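Local structure of benzoylformate Decarboxylase (Polynucleobacter necessarius, 4K9Q) at residues Val65-Thr71 / Leu92-Gln98. The protein probably decarboxylates benzoylformate to benzaldehyde, using bound thiamine diphosphate and a magnesium ion. Residues are numbered along the deposited sequence; the frame is centred on the assembly and turned at random.
Sequences VIVNIHT and LIITAGQ. With TPP (thiamine diphosphate), chain D.
Two groups of Thr95 grip the carbonyl oxygen of Val67. Thr95 N reaches Val67 O at 2.7 Å, and the hydroxyl Thr95 OG1 gives it a second bond at 2.8 Å. The hydroxyl can do this because it stands between its own backbone N and carbonyl carbon (chi1 71°). Thr95 OG1 also accepts a bond from Asn68 ND2 at 3.0 Å, nearly in the amide plane of Asn68. One hydroxyl thus links backbone and side chain of the adjoining strand, and the link helps to set the rotation of the buried Asn68 amide.

Backbone bonds of the parallel-sheet pattern join the strands on both sides of this point, from Ile93 N to Val65 O through to Gly97 N to Ile69 O. On the face opposite Asn68 and Thr95, CD1 of Ile94 lies against CB of Val67 at 3.7 Å, and the two side chains run alongside each other. Ile69 CG1 packs more loosely on Ala96 CB, 4.2 Å away.

Past Ile69 the chain brings His70 to the thiamine diphosphate, in van der Waals packing against the pyrimidine ring, with His70 CD2 3.3 Å from TPP C4'. The cofactor's hydrogen-bonding partners include Ser375 and Gly460 of the second subunit. His70 ND1 is hydrogen-bonded to Glu28 OE1.

The strands are central neighbours in the parallel sheet of the N-terminal TPP-binding domain. Strand 19-22 flanks 66-69, strand 154-159 flanks 93-98, and helix 47-61 packs on Val67.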
loop_
_atom_site.group_PDB
_atom_site.type_symbol
_atom_site.label_atom_id
_atom_site.label_comp_id
_atom_site.label_asym_id
_atom_site.label_seq_id
_atom_site.Cartn_x
_atom_site.Cartn_y
_atom_site.Cartn_z
ATOM N N VAL A 65 -17.289 -9.767 -16.888
ATOM C CA VAL A 65 -17.630 -8.701 -17.809
ATOM C C VAL A 65 -16.474 -7.707 -17.700
ATOM O O VAL A 65 -15.894 -7.552 -16.627
ATOM C CB VAL A 65 -18.960 -8.026 -17.417
ATOM C CG1 VAL A 65 -19.189 -6.770 -18.271
ATOM C CG2 VAL A 65 -20.126 -9.014 -17.569
ATOM N N ILE A 66 -16.104 -7.073 -18.807
ATOM C CA ILE A 66 -15.047 -6.070 -18.776
ATOM C C ILE A 66 -15.621 -4.687 -18.496
ATOM O O ILE A 66 -16.628 -4.291 -19.085
ATOM C CB ILE A 66 -14.267 -6.031 -20.095
ATOM C CG1 ILE A 66 -13.483 -7.336 -20.269
ATOM C CG2 ILE A 66 -13.325 -4.840 -20.115
ATOM C CD1 ILE A 66 -12.840 -7.453 -21.610
ATOM N N VAL A 67 -14.991 -3.979 -17.566
ATOM C CA VAL A 67 -15.257 -2.573 -17.317
ATOM C C VAL A 67 -14.102 -1.801 -17.965
ATOM O O VAL A 67 -12.943 -2.164 -17.805
ATOM C CB VAL A 67 -15.317 -2.289 -15.793
ATOM C CG1 VAL A 67 -15.184 -0.793 -15.500
ATOM C CG2 VAL A 67 -16.613 -2.845 -15.201
ATOM N N ASN A 68 -14.411 -0.759 -18.726
ATOM C CA ASN A 68 -13.368 0.067 -19.333
ATOM C C ASN A 68 -13.638 1.515 -18.953
ATOM O O ASN A 68 -14.627 2.106 -19.395
ATOM C CB ASN A 68 -13.354 -0.109 -20.855
ATOM C CG ASN A 68 -12.179 0.594 -21.523
ATOM O OD1 ASN A 68 -12.367 1.387 -22.449
ATOM N ND2 ASN A 68 -10.961 0.295 -21.070
ATOM N N ILE A 69 -12.773 2.072 -18.109
ATOM C CA ILE A 69 -12.959 3.433 -17.631
ATOM C C ILE A 69 -11.690 4.262 -17.780
ATOM O O ILE A 69 -10.633 3.743 -18.160
ATOM C CB ILE A 69 -13.497 3.455 -16.188
ATOM C CG1 ILE A 69 -12.530 2.744 -15.232
ATOM C CG2 ILE A 69 -14.893 2.819 -16.131
ATOM C CD1 ILE A 69 -13.130 2.519 -13.842
ATOM N N HIS A 70 -11.804 5.551 -17.490
ATOM C CA HIS A 70 -10.792 6.507 -17.913
ATOM C C HIS A 70 -9.795 6.827 -16.811
ATOM O O HIS A 70 -10.053 7.672 -15.964
ATOM C CB HIS A 70 -11.453 7.800 -18.375
ATOM C CG HIS A 70 -10.480 8.853 -18.813
ATOM N ND1 HIS A 70 -9.558 8.647 -19.818
ATOM C CD2 HIS A 70 -10.295 10.124 -18.384
ATOM C CE1 HIS A 70 -8.850 9.750 -19.993
ATOM N NE2 HIS A 70 -9.286 10.664 -19.142
ATOM N N THR A 71 -8.645 6.163 -16.865
ATOM C CA THR A 71 -7.520 6.437 -15.973
ATOM C C THR A 71 -7.928 6.599 -14.490
ATOM O O THR A 71 -8.863 5.935 -14.026
ATOM C CB THR A 71 -6.624 7.576 -16.557
ATOM O OG1 THR A 71 -5.426 7.721 -15.778
ATOM C CG2 THR A 71 -7.366 8.918 -16.654
ATOM N N LEU A 92 -15.387 -9.326 -12.003
ATOM C CA LEU A 92 -15.225 -8.275 -13.006
ATOM C C LEU A 92 -13.759 -8.079 -13.364
ATOM O O LEU A 92 -12.876 -8.168 -12.499
ATOM C CB LEU A 92 -15.786 -6.949 -12.488
ATOM C CG LEU A 92 -17.255 -6.935 -12.124
ATOM C CD1 LEU A 92 -17.642 -5.508 -11.717
ATOM C CD2 LEU A 92 -18.100 -7.432 -13.326
ATOM N N ILE A 93 -13.501 -7.819 -14.641
ATOM C CA ILE A 93 -12.169 -7.405 -15.059
ATOM C C ILE A 93 -12.197 -5.898 -15.280
ATOM O O ILE A 93 -12.706 -5.410 -16.305
ATOM C CB ILE A 93 -11.716 -8.158 -16.317
ATOM C CG1 ILE A 93 -11.662 -9.660 -16.017
ATOM C CG2 ILE A 93 -10.344 -7.649 -16.782
ATOM C CD1 ILE A 93 -11.345 -10.523 -17.229
ATOM N N ILE A 94 -11.684 -5.162 -14.296
ATOM C CA ILE A 94 -11.693 -3.705 -14.361
ATOM C C ILE A 94 -10.485 -3.224 -15.146
ATOM O O ILE A 94 -9.345 -3.488 -14.762
ATOM C CB ILE A 94 -11.651 -3.050 -12.965
ATOM C CG1 ILE A 94 -12.715 -3.632 -12.011
ATOM C CG2 ILE A 94 -11.781 -1.523 -13.108
ATOM C CD1 ILE A 94 -14.146 -3.454 -12.452
ATOM N N THR A 95 -10.718 -2.525 -16.252
ATOM C CA THR A 95 -9.604 -1.967 -17.006
ATOM C C THR A 95 -9.706 -0.453 -17.053
ATOM O O THR A 95 -10.792 0.096 -17.190
ATOM C CB THR A 95 -9.517 -2.529 -18.439
ATOM O OG1 THR A 95 -10.592 -2.013 -19.239
ATOM C CG2 THR A 95 -9.591 -4.045 -18.410
ATOM N N ALA A 96 -8.576 0.220 -16.893
ATOM C CA ALA A 96 -8.537 1.661 -17.100
ATOM C C ALA A 96 -7.367 2.006 -18.005
ATOM O O ALA A 96 -6.267 1.486 -17.827
ATOM C CB ALA A 96 -8.401 2.394 -15.779
ATOM N N GLY A 97 -7.596 2.885 -18.975
ATOM C CA GLY A 97 -6.499 3.385 -19.777
ATOM C C GLY A 97 -5.524 4.140 -18.897
ATOM O O GLY A 97 -5.877 4.640 -17.824
ATOM N N GLN A 98 -4.288 4.208 -19.357
ATOM C CA GLN A 98 -3.207 4.902 -18.682
ATOM C C GLN A 98 -2.526 5.780 -19.730
ATOM O O GLN A 98 -2.636 5.508 -20.940
ATOM C CB GLN A 98 -2.223 3.866 -18.126
ATOM C CG GLN A 98 -0.894 4.407 -17.564
ATOM C CD GLN A 98 -1.086 5.304 -16.342
ATOM O OE1 GLN A 98 -1.576 6.430 -16.466
ATOM N NE2 GLN A 98 -0.699 4.810 -15.159
HETATM N "N1'" TPP D . -14.628 10.250 -17.021
HETATM C "C2'" TPP D . -14.095 11.145 -16.107
HETATM C CM2 TPP D . -14.466 11.061 -14.656
HETATM N "N3'" TPP D . -13.200 12.119 -16.510
HETATM C "C4'" TPP D . -12.837 12.210 -17.831
HETATM N "N4'" TPP D . -11.963 13.140 -18.209
HETATM C "C5'" TPP D . -13.397 11.336 -18.764
HETATM C "C6'" TPP D . -14.283 10.339 -18.360
HETATM C "C7'" TPP D . -12.998 11.434 -20.214
HETATM N N3 TPP D . -13.495 12.582 -20.959
HETATM C C2 TPP D . -12.750 13.711 -21.258
HETATM S S1 TPP D . -13.540 14.813 -22.126
HETATM C C5 TPP D . -14.865 13.889 -22.165
HETATM C C4 TPP D . -14.738 12.671 -21.503
HETATM C CM4 TPP D . -15.811 11.618 -21.378
HETATM C C6 TPP D . -16.036 14.434 -22.933
HETATM C C7 TPP D . -16.616 15.733 -22.397
HETATM O O7 TPP D . -17.828 15.904 -23.095
HETATM P PA TPP D . -18.738 17.215 -22.896
HETATM O O1A TPP D . -18.780 17.559 -21.435
HETATM O O2A TPP D . -20.110 16.980 -23.441
HETATM O O3A TPP D . -17.894 18.388 -23.601
HETATM P PB TPP D . -17.642 18.634 -25.170
HETATM O O1B TPP D . -16.313 18.026 -25.483
HETATM O O2B TPP D . -17.610 20.135 -25.353
HETATM O O3B TPP D . -18.702 17.981 -25.998
#